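Local structure of DNA repair protein RecO (1W3S) at residues V56-Y61 / A69-A74; M136-L141 / R216-F221; L28-K33 / Q111-F116; P184-F189 / Q204-A209. The protein is probably involved in DNA repair and in recombination through the RecF pathway, and carries a zinc ion held by four cysteines. All coordinates share one frame; numbering follows the deposited sequence.

Contact 1: V56-Y61 / A69-A74; sequences VGVQVY and ASVKQA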
# COMPACT_ATOMS: atom_id res chain seq x y z
N VAL A 56 4.47 -5.13 15.86
CA VAL A 56 4.08 -5.09 17.26
C VAL A 56 3.21 -6.30 17.59
O VAL A 56 2.48 -6.80 16.73
CB VAL A 56 3.37 -3.73 17.53
CG1 VAL A 56 1.95 -3.90 18.05
CG2 VAL A 56 4.22 -2.85 18.41
N GLY A 57 3.32 -6.79 18.82
CA GLY A 57 2.43 -7.84 19.35
C GLY A 57 1.52 -7.28 20.42
O GLY A 57 1.99 -6.69 21.40
N VAL A 58 0.21 -7.42 20.24
CA VAL A 58 -0.76 -6.86 21.19
C VAL A 58 -1.79 -7.87 21.71
O VAL A 58 -2.21 -8.79 21.00
CB VAL A 58 -1.55 -5.66 20.63
CG1 VAL A 58 -0.64 -4.52 20.30
CG2 VAL A 58 -2.39 -6.04 19.41
N GLN A 59 -2.18 -7.65 22.96
CA GLN A 59 -3.36 -8.29 23.51
C GLN A 59 -4.42 -7.23 23.64
O GLN A 59 -4.20 -6.18 24.23
CB GLN A 59 -3.10 -8.95 24.87
CG GLN A 59 -4.40 -9.56 25.45
CD GLN A 59 -4.12 -10.56 26.54
OE1 GLN A 59 -3.94 -10.18 27.71
NE2 GLN A 59 -4.07 -11.85 26.18
N VAL A 60 -5.60 -7.57 23.13
CA VAL A 60 -6.61 -6.60 22.81
C VAL A 60 -7.97 -7.12 23.33
O VAL A 60 -8.35 -8.26 23.08
CB VAL A 60 -6.55 -6.31 21.26
CG1 VAL A 60 -7.56 -7.12 20.46
CG2 VAL A 60 -6.70 -4.82 20.98
N TYR A 61 -8.66 -6.29 24.12
CA TYR A 61 -9.97 -6.64 24.65
C TYR A 61 -11.03 -5.87 23.88
O TYR A 61 -10.90 -4.68 23.67
CB TYR A 61 -10.09 -6.32 26.15
CG TYR A 61 -11.46 -6.64 26.72
CD1 TYR A 61 -11.79 -7.95 27.11
CD2 TYR A 61 -12.44 -5.67 26.81
CE1 TYR A 61 -13.06 -8.26 27.59
CE2 TYR A 61 -13.71 -5.97 27.28
CZ TYR A 61 -14.01 -7.26 27.67
OH TYR A 61 -15.27 -7.54 28.15
N ALA A 69 -11.39 -1.73 20.06
CA ALA A 69 -10.68 -2.72 20.85
C ALA A 69 -9.65 -2.00 21.71
O ALA A 69 -9.06 -1.02 21.28
CB ALA A 69 -10.02 -3.73 19.96
N SER A 70 -9.45 -2.49 22.92
CA SER A 70 -8.61 -1.81 23.88
C SER A 70 -7.32 -2.58 24.11
O SER A 70 -7.35 -3.75 24.44
CB SER A 70 -9.35 -1.60 25.20
OG SER A 70 -8.73 -0.60 25.98
N VAL A 71 -6.19 -1.90 23.94
CA VAL A 71 -4.88 -2.52 24.07
C VAL A 71 -4.53 -2.75 25.54
O VAL A 71 -4.40 -1.81 26.32
CB VAL A 71 -3.78 -1.65 23.36
CG1 VAL A 71 -2.40 -2.20 23.60
CG2 VAL A 71 -4.06 -1.56 21.86
N LYS A 72 -4.34 -4.01 25.91
CA LYS A 72 -4.06 -4.36 27.29
C LYS A 72 -2.60 -4.62 27.55
O LYS A 72 -2.08 -4.25 28.60
CB LYS A 72 -4.95 -5.53 27.72
CG LYS A 72 -6.41 -5.12 27.83
CD LYS A 72 -6.53 -3.79 28.61
CE LYS A 72 -7.95 -3.43 28.95
NZ LYS A 72 -7.96 -2.47 30.09
N GLN A 73 -1.92 -5.25 26.61
CA GLN A 73 -0.46 -5.27 26.63
C GLN A 73 0.06 -5.22 25.20
O GLN A 73 -0.65 -5.57 24.26
CB GLN A 73 0.09 -6.47 27.44
CG GLN A 73 -0.26 -7.85 26.89
CD GLN A 73 -0.35 -8.93 27.98
OE1 GLN A 73 0.62 -9.19 28.70
NE2 GLN A 73 -1.53 -9.57 28.09
N ALA A 74 1.27 -4.71 25.05
CA ALA A 74 1.83 -4.42 23.74
C ALA A 74 3.33 -4.56 23.84
O ALA A 74 3.96 -3.93 24.68
CB ALA A 74 1.46 -3.03 23.31
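Strands 56-61 and 69-74 run antiparallel at 135°, from Val58 beside Ala74 to Tyr61 beside Ser70, as the hairpin that pairs the last two strands of the N-terminal OB-fold sheet. Tyr61 and Ser70 form a hydrogen-bonded pair, with Tyr61 N to Ser70 O at 2.9 Å and Ser70 N to Tyr61 O at 2.7 Å. The regular pattern then breaks at a classic beta bulge, where both Lys72 and Gln73 face Gln59. Its carbonyl receives a firm bond, Lys72 N to Gln59 O at 2.7 Å, and a weak, longer one from Gln73 N, while Gln59 N is bound to Gln73 O. The extra residue in 69-74 shifts the register by one.

Val58, Val60, Val71 and Ala74 share one face, where Val58 CG1 lies 4.0 Å from Ala74 CB. Val60 CG2 also meets Ala69 CB at 3.6 Å. Strand 32-38 extends this apolar surface through Ala36 and Ala38, which touch Val71, while strand 5-17 pairs with the other edge of 56-61.

Gln59 and Gln73 lie on the other face. Gln73 turns CG between its own backbone N and carbonyl carbon (chi1 63°), bringing CG to 3.7 Å from Gln59 CB. The amide planes are 69° apart, and the weak bond from Gln73 NE2 to Gln59 OE1, at 2.5 Å, is bent and doubtfully short.

Contact 2: M136-L141 / R216-F221; sequences MSYKLL and RALEKF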
# COMPACT_ATOMS: atom_id res chain seq x y z
N MET A 136 5.63 -2.39 -5.31
CA MET A 136 4.74 -2.89 -4.26
C MET A 136 3.32 -2.36 -4.33
O MET A 136 2.40 -3.06 -3.94
CB MET A 136 5.34 -2.60 -2.88
CG MET A 136 6.68 -3.31 -2.65
SD MET A 136 6.60 -5.09 -2.95
CE MET A 136 7.57 -5.72 -1.57
N SER A 137 3.12 -1.15 -4.83
CA SER A 137 1.77 -0.62 -4.99
C SER A 137 1.00 -1.40 -6.06
O SER A 137 -0.17 -1.69 -5.88
CB SER A 137 1.81 0.86 -5.36
OG SER A 137 2.46 1.64 -4.39
N TYR A 138 1.64 -1.73 -7.18
CA TYR A 138 0.99 -2.55 -8.22
C TYR A 138 0.80 -3.99 -7.77
O TYR A 138 -0.18 -4.63 -8.16
CB TYR A 138 1.76 -2.50 -9.56
CG TYR A 138 1.44 -1.23 -10.33
CD1 TYR A 138 0.39 -1.20 -11.24
CD2 TYR A 138 2.16 -0.05 -10.11
CE1 TYR A 138 0.07 -0.03 -11.93
CE2 TYR A 138 1.85 1.11 -10.79
CZ TYR A 138 0.80 1.12 -11.69
OH TYR A 138 0.49 2.27 -12.37
N LYS A 139 1.70 -4.49 -6.94
CA LYS A 139 1.56 -5.84 -6.41
C LYS A 139 0.45 -5.90 -5.35
O LYS A 139 -0.32 -6.86 -5.29
CB LYS A 139 2.90 -6.34 -5.86
CG LYS A 139 3.11 -7.84 -6.02
CD LYS A 139 3.62 -8.24 -7.42
CE LYS A 139 3.29 -9.72 -7.72
NZ LYS A 139 4.14 -10.69 -6.95
N LEU A 140 0.33 -4.85 -4.54
CA LEU A 140 -0.78 -4.73 -3.59
C LEU A 140 -2.14 -4.60 -4.29
O LEU A 140 -3.11 -5.22 -3.87
CB LEU A 140 -0.57 -3.55 -2.64
CG LEU A 140 -0.11 -3.76 -1.17
CD1 LEU A 140 0.06 -5.21 -0.73
CD2 LEU A 140 1.15 -2.97 -0.88
N LEU A 141 -2.19 -3.81 -5.36
CA LEU A 141 -3.39 -3.72 -6.21
C LEU A 141 -3.89 -5.11 -6.64
O LEU A 141 -5.09 -5.38 -6.56
CB LEU A 141 -3.12 -2.86 -7.45
CG LEU A 141 -3.64 -1.41 -7.58
CD1 LEU A 141 -4.27 -0.83 -6.32
CD2 LEU A 141 -2.53 -0.51 -8.10
N ARG A 216 1.43 8.77 -12.33
CA ARG A 216 0.24 9.40 -12.88
C ARG A 216 -0.84 8.38 -13.26
O ARG A 216 -2.01 8.57 -12.95
CB ARG A 216 0.61 10.32 -14.06
CG ARG A 216 1.24 11.66 -13.61
CD ARG A 216 1.13 12.80 -14.62
NE ARG A 216 2.43 13.24 -15.14
CZ ARG A 216 3.06 12.70 -16.19
NH1 ARG A 216 2.54 11.67 -16.86
NH2 ARG A 216 4.24 13.20 -16.56
N ALA A 217 -0.43 7.30 -13.92
CA ALA A 217 -1.34 6.18 -14.19
C ALA A 217 -1.88 5.56 -12.90
O ALA A 217 -3.07 5.30 -12.80
CB ALA A 217 -0.62 5.12 -15.03
N LEU A 218 -0.99 5.34 -11.93
CA LEU A 218 -1.35 4.77 -10.63
C LEU A 218 -2.36 5.62 -9.87
O LEU A 218 -3.36 5.10 -9.39
CB LEU A 218 -0.11 4.58 -9.75
CG LEU A 218 -0.29 3.89 -8.39
CD1 LEU A 218 -1.08 2.58 -8.51
CD2 LEU A 218 1.07 3.64 -7.76
N GLU A 219 -2.09 6.92 -9.76
CA GLU A 219 -3.04 7.83 -9.13
C GLU A 219 -4.41 7.68 -9.74
O GLU A 219 -5.37 7.39 -9.03
CB GLU A 219 -2.62 9.29 -9.29
CG GLU A 219 -1.96 9.89 -8.07
CD GLU A 219 -2.36 11.33 -7.86
OE1 GLU A 219 -3.54 11.57 -7.55
OE2 GLU A 219 -1.49 12.22 -7.98
N LYS A 220 -4.49 7.89 -11.06
CA LYS A 220 -5.76 7.86 -11.80
C LYS A 220 -6.53 6.59 -11.54
O LYS A 220 -7.71 6.64 -11.19
CB LYS A 220 -5.54 7.99 -13.33
CG LYS A 220 -5.80 9.38 -13.89
CD LYS A 220 -7.25 9.83 -13.68
CE LYS A 220 -7.33 11.34 -13.40
NZ LYS A 220 -8.69 11.76 -12.93
N PHE A 221 -5.85 5.47 -11.72
CA PHE A 221 -6.46 4.16 -11.57
C PHE A 221 -7.05 3.95 -10.18
O PHE A 221 -8.11 3.36 -10.04
CB PHE A 221 -5.44 3.07 -11.88
CG PHE A 221 -5.99 1.69 -11.74
CD1 PHE A 221 -6.67 1.10 -12.79
CD2 PHE A 221 -5.84 0.99 -10.55
CE1 PHE A 221 -7.19 -0.19 -12.66
CE2 PHE A 221 -6.34 -0.29 -10.41
CZ PHE A 221 -7.03 -0.89 -11.47
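Leu218 reaches from helix 211-225 into a notch formed by Ser137, Tyr138 and Leu141 on helix 129-143, and its two methyls divide the work. CD1 lies over one face of the Tyr138 ring, displaced toward the rim, in a CH-pi contact 4.2 Å from the ring centroid. The same methyl meets Leu141 CD2 at 3.4 Å, a tight approach for two methyls. CD2 turns to Ser137, whose CB is 3.7 Å away, and also touches the tyrosine at CE2. Beyond the ring, Tyr138 OH passes over the start of the leucine, 3.5 Å from Leu218 CB; its closeness to Leu218 N is not a hydrogen bond, the angle being poor. One turn further on, Phe221 CE2 lies 4.1 Å from Leu141 CG, an oblique approach.

In Leu218, CG stands opposite the backbone N (chi1 -176°), which carries it toward helix 129-143, and the turn at chi2 (50°) splits the methyls between Tyr138 with Leu141 and Ser137. The segment axes, inclined at 31°, stay 11.7 Å apart, so large side chains bridge them.

In the second shell, Ser137 OG bonds back to Ala133 O in its own helix, and CB faces Leu218, while Tyr138 OH makes a weak hydrogen bond to Leu214 O. Phe189 of helix 184-192 meets the Tyr138 ring edge-to-face. Helix 86-101 packs on Ser137 and Leu141 through Phe98, and helix 110-125 lies along Met136, so the pair sits buried within the C-terminal helical bundle.

Contact 3: L28-K33 / Q111-F116; sequences LTPQGK and QAFDLF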
# COMPACT_ATOMS: atom_id res chain seq x y z
N LEU A 28 -2.10 -3.36 10.50
CA LEU A 28 -2.29 -4.43 9.54
C LEU A 28 -1.72 -5.72 10.14
O LEU A 28 -0.59 -5.74 10.62
CB LEU A 28 -1.57 -4.12 8.23
CG LEU A 28 -2.34 -3.34 7.15
CD1 LEU A 28 -3.54 -2.55 7.67
CD2 LEU A 28 -1.39 -2.42 6.39
N THR A 29 -2.55 -6.76 10.17
CA THR A 29 -2.15 -8.07 10.69
C THR A 29 -2.46 -9.12 9.64
O THR A 29 -3.21 -8.85 8.71
CB THR A 29 -2.95 -8.40 11.96
OG1 THR A 29 -4.33 -8.56 11.60
CG2 THR A 29 -2.94 -7.23 12.96
N PRO A 30 -1.93 -10.32 9.79
CA PRO A 30 -2.32 -11.41 8.89
C PRO A 30 -3.84 -11.64 8.84
O PRO A 30 -4.35 -12.08 7.81
CB PRO A 30 -1.58 -12.61 9.46
CG PRO A 30 -0.43 -12.03 10.23
CD PRO A 30 -0.92 -10.74 10.78
N GLN A 31 -4.54 -11.32 9.91
CA GLN A 31 -6.00 -11.50 9.96
C GLN A 31 -6.76 -10.26 9.52
O GLN A 31 -7.99 -10.29 9.42
CB GLN A 31 -6.45 -11.95 11.35
CG GLN A 31 -5.83 -13.28 11.76
CD GLN A 31 -4.40 -13.14 12.26
OE1 GLN A 31 -4.04 -12.16 12.93
NE2 GLN A 31 -3.56 -14.13 11.91
N GLY A 32 -6.05 -9.18 9.24
CA GLY A 32 -6.67 -8.01 8.63
C GLY A 32 -6.39 -6.75 9.40
O GLY A 32 -5.66 -6.76 10.38
N LYS A 33 -6.99 -5.65 8.95
CA LYS A 33 -6.88 -4.38 9.64
C LYS A 33 -7.46 -4.51 11.03
O LYS A 33 -8.44 -5.22 11.21
CB LYS A 33 -7.63 -3.28 8.88
CG LYS A 33 -6.74 -2.19 8.31
CD LYS A 33 -7.53 -0.91 7.98
CE LYS A 33 -8.09 -0.94 6.56
NZ LYS A 33 -8.94 0.27 6.26
N GLN A 111 -1.14 -13.19 2.95
CA GLN A 111 -0.24 -12.88 1.86
C GLN A 111 -0.12 -11.35 1.63
O GLN A 111 0.95 -10.87 1.30
CB GLN A 111 -0.70 -13.59 0.57
CG GLN A 111 0.34 -13.56 -0.57
CD GLN A 111 -0.12 -14.29 -1.85
OE1 GLN A 111 -1.29 -14.68 -1.98
NE2 GLN A 111 0.81 -14.49 -2.77
N ALA A 112 -1.21 -10.61 1.83
CA ALA A 112 -1.17 -9.15 1.75
C ALA A 112 -0.33 -8.56 2.88
O ALA A 112 0.43 -7.62 2.67
CB ALA A 112 -2.59 -8.56 1.78
N PHE A 113 -0.46 -9.13 4.07
CA PHE A 113 0.37 -8.70 5.19
C PHE A 113 1.84 -8.88 4.91
O PHE A 113 2.64 -8.01 5.24
CB PHE A 113 0.03 -9.44 6.49
CG PHE A 113 0.91 -9.04 7.63
CD1 PHE A 113 0.72 -7.80 8.24
CD2 PHE A 113 1.96 -9.84 8.04
CE1 PHE A 113 1.55 -7.39 9.27
CE2 PHE A 113 2.81 -9.43 9.08
CZ PHE A 113 2.59 -8.20 9.69
N ASP A 114 2.20 -10.03 4.34
CA ASP A 114 3.60 -10.38 4.07
C ASP A 114 4.18 -9.46 3.01
O ASP A 114 5.32 -9.01 3.13
CB ASP A 114 3.71 -11.84 3.60
CG ASP A 114 3.61 -12.84 4.74
OD1 ASP A 114 3.93 -12.47 5.89
OD2 ASP A 114 3.24 -14.02 4.60
N LEU A 115 3.36 -9.18 2.00
CA LEU A 115 3.70 -8.23 0.93
C LEU A 115 3.93 -6.81 1.49
O LEU A 115 4.93 -6.17 1.18
CB LEU A 115 2.59 -8.19 -0.14
CG LEU A 115 2.98 -8.11 -1.62
CD1 LEU A 115 3.48 -6.74 -1.97
CD2 LEU A 115 4.03 -9.16 -2.00
N PHE A 116 3.01 -6.34 2.32
CA PHE A 116 3.14 -5.04 2.92
C PHE A 116 4.43 -4.92 3.74
O PHE A 116 5.18 -3.94 3.60
CB PHE A 116 1.94 -4.74 3.82
CG PHE A 116 2.05 -3.42 4.52
CD1 PHE A 116 1.87 -2.25 3.81
CD2 PHE A 116 2.40 -3.36 5.86
CE1 PHE A 116 2.01 -1.04 4.43
CE2 PHE A 116 2.53 -2.15 6.49
CZ PHE A 116 2.35 -0.98 5.78
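Leu28 and Pro30, at the end of an OB-fold beta hairpin, pack on Phe113 and Phe116 of helix 110-125, joining the N-terminal sheet to the helical part of the protein. The hairpin joins strands 23-29 and 32-38 by a type I turn from Thr29 to Gly32.

Two CH-pi contacts carry the joint. Leu28 CD2 stands almost on the normal of the Phe116 ring, 3.8 Å from its centroid, with all six ring carbons nearly equally distant. Pro30 CD sits over the centre of the Phe113 ring, 4.0 Å from the centroid, and the proline lies alongside the aromatic side chain with CG 3.9 Å from Phe113 CD2. Both phenylalanines hold CG opposite the backbone N (chi1 178° in each); one helical turn apart, they thus present their rings to successive parts of the hairpin. Ile11 and Ile13 of strand 5-17 and Met95 of helix 86-101 also pack on Phe116.

Hydrogen bonds close the turn that holds Pro30. Thr29 N donates to Gly32 O, and Gly32 N returns a bond to Thr29 O; the hydroxyl Thr29 OG1 also points to Gly32 O, at a doubtfully short distance. Lys33 NZ forms a salt bridge with Asp100 of helix 86-101.

The Leu28 carbonyl oxygen also approaches the Phe113 ring obliquely, with O 3.0 Å from CE1.

Contact 4: P184-F189 / Q204-A209; sequences PAVLDF and QPVPSA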
# COMPACT_ATOMS: atom_id res chain seq x y z
N PRO A 184 8.80 1.79 -24.13
CA PRO A 184 8.62 0.33 -24.01
C PRO A 184 8.77 -0.21 -22.59
O PRO A 184 8.14 -1.22 -22.26
CB PRO A 184 9.70 -0.26 -24.94
CG PRO A 184 10.42 0.92 -25.60
CD PRO A 184 9.93 2.18 -24.99
N ALA A 185 9.60 0.44 -21.76
CA ALA A 185 9.89 -0.04 -20.40
C ALA A 185 8.76 0.29 -19.41
O ALA A 185 8.48 -0.48 -18.48
CB ALA A 185 11.21 0.54 -19.91
N VAL A 186 8.12 1.44 -19.61
CA VAL A 186 6.91 1.80 -18.88
C VAL A 186 5.82 0.79 -19.23
O VAL A 186 5.19 0.21 -18.36
CB VAL A 186 6.44 3.23 -19.24
CG1 VAL A 186 5.01 3.49 -18.75
CG2 VAL A 186 7.42 4.27 -18.70
N LEU A 187 5.64 0.60 -20.53
CA LEU A 187 4.67 -0.35 -21.09
C LEU A 187 4.87 -1.75 -20.53
O LEU A 187 3.91 -2.42 -20.12
CB LEU A 187 4.85 -0.39 -22.62
CG LEU A 187 3.63 -0.25 -23.52
CD1 LEU A 187 4.07 -0.32 -24.97
CD2 LEU A 187 2.62 -1.33 -23.22
N ASP A 188 6.12 -2.19 -20.53
CA ASP A 188 6.48 -3.53 -20.10
C ASP A 188 6.09 -3.75 -18.65
O ASP A 188 5.57 -4.82 -18.27
CB ASP A 188 7.99 -3.73 -20.25
CG ASP A 188 8.48 -4.94 -19.50
OD1 ASP A 188 9.20 -4.74 -18.49
OD2 ASP A 188 8.17 -6.12 -19.81
N PHE A 189 6.37 -2.74 -17.84
CA PHE A 189 6.09 -2.77 -16.42
C PHE A 189 4.58 -2.70 -16.18
O PHE A 189 4.02 -3.51 -15.44
CB PHE A 189 6.81 -1.61 -15.71
CG PHE A 189 6.32 -1.37 -14.32
CD1 PHE A 189 6.79 -2.14 -13.26
CD2 PHE A 189 5.38 -0.38 -14.07
CE1 PHE A 189 6.33 -1.92 -11.97
CE2 PHE A 189 4.91 -0.16 -12.77
CZ PHE A 189 5.39 -0.93 -11.72
N GLN A 204 14.51 -5.35 -12.44
CA GLN A 204 14.20 -4.59 -13.67
C GLN A 204 13.65 -3.18 -13.36
O GLN A 204 12.48 -2.90 -13.61
CB GLN A 204 13.17 -5.35 -14.54
CG GLN A 204 13.75 -6.45 -15.44
CD GLN A 204 12.79 -6.86 -16.58
OE1 GLN A 204 12.64 -6.13 -17.58
NE2 GLN A 204 12.15 -8.03 -16.43
N PRO A 205 14.48 -2.29 -12.81
CA PRO A 205 14.05 -0.92 -12.56
C PRO A 205 13.80 -0.07 -13.81
O PRO A 205 14.62 -0.09 -14.73
CB PRO A 205 15.22 -0.33 -11.76
CG PRO A 205 16.37 -1.15 -12.12
CD PRO A 205 15.86 -2.52 -12.36
N VAL A 206 12.69 0.66 -13.80
CA VAL A 206 12.35 1.60 -14.87
C VAL A 206 13.09 2.90 -14.58
O VAL A 206 13.08 3.35 -13.44
CB VAL A 206 10.80 1.83 -14.94
CG1 VAL A 206 10.44 3.17 -15.60
CG2 VAL A 206 10.13 0.67 -15.68
N PRO A 207 13.76 3.50 -15.58
CA PRO A 207 14.49 4.76 -15.40
C PRO A 207 13.65 5.89 -14.80
O PRO A 207 12.47 6.02 -15.10
CB PRO A 207 14.90 5.13 -16.83
CG PRO A 207 15.00 3.83 -17.52
CD PRO A 207 13.89 3.00 -16.96
N SER A 208 14.28 6.71 -13.97
CA SER A 208 13.54 7.68 -13.18
C SER A 208 12.96 8.84 -13.99
O SER A 208 12.08 9.56 -13.50
CB SER A 208 14.39 8.21 -12.03
OG SER A 208 15.32 9.16 -12.50
N ALA A 209 13.44 9.02 -15.22
CA ALA A 209 12.85 9.99 -16.15
C ALA A 209 11.47 9.51 -16.63
O ALA A 209 10.57 10.32 -16.87
CB ALA A 209 13.77 10.23 -17.34
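Val206, in the loop after helix 198-203, directs its side chain against the first two turns of helix 184-192, at Ala185, Val186 and Phe189. Its CB serves as the branch point from which two methyls spread over the helix surface. CG1, opposite the backbone N (chi1 156°), runs toward Val186, where it comes within 4.5 Å of CG2, a loose apolar contact. CG2, opposite the carbonyl carbon, does more. Its closest neighbour is the backbone, with Ala185 O 3.4 Å away. That oxygen already accepts the helical bond from Phe189 N, so the methyl covers a carbonyl that is engaged within the helix. The same CG2 lies 4.0 Å from Phe189 CB and 4.4 Å from Ala185 CB, resting between residues one turn apart.

At the other end of the contact, Gln204 OE1 and Asp188 OD1 lie 3.8 Å apart. No hydrogen bond joins them, and the two side chains cross at about a right angle. Asp188 OD1 is instead engaged in a salt bridge with Arg196, and Gln204 also packs on that arginine.

The loop is tied onward by a hydrogen bond from Arg211 NE to Val206 O. Leu214 of helix 211-225 touches Val186, Phe189 and Val206 together, while Trp131 of helix 129-143 packs on Val206 and meets the Phe189 ring. The loop thus lies where helices 129-143, 184-192 and 211-225 converge.

Overall arrangement
Contact 1 belongs to the N-terminal OB-fold sheet, and contacts 2 and 4 to the C-terminal helical part; contact 3 joins the two. Contacts 1 and 3 reach the same sheet, with centres about 17 Å apart, and the 56-61/69-74 hairpin falls in the chain between the two halves of contact 3. Helices 110-125 and 129-143 carry the packing on to contact 2, where Leu115 touches Met136 and Leu140. Contact 4, about 14 Å from contact 2 between centres, lies between its segments along the chain and meets it through Phe189 and Tyr138. Contacts 3, 2 and 4 thus pack continuously, while contact 1, about 43 Å from contact 4 between centres, is linked to them through the shared sheet.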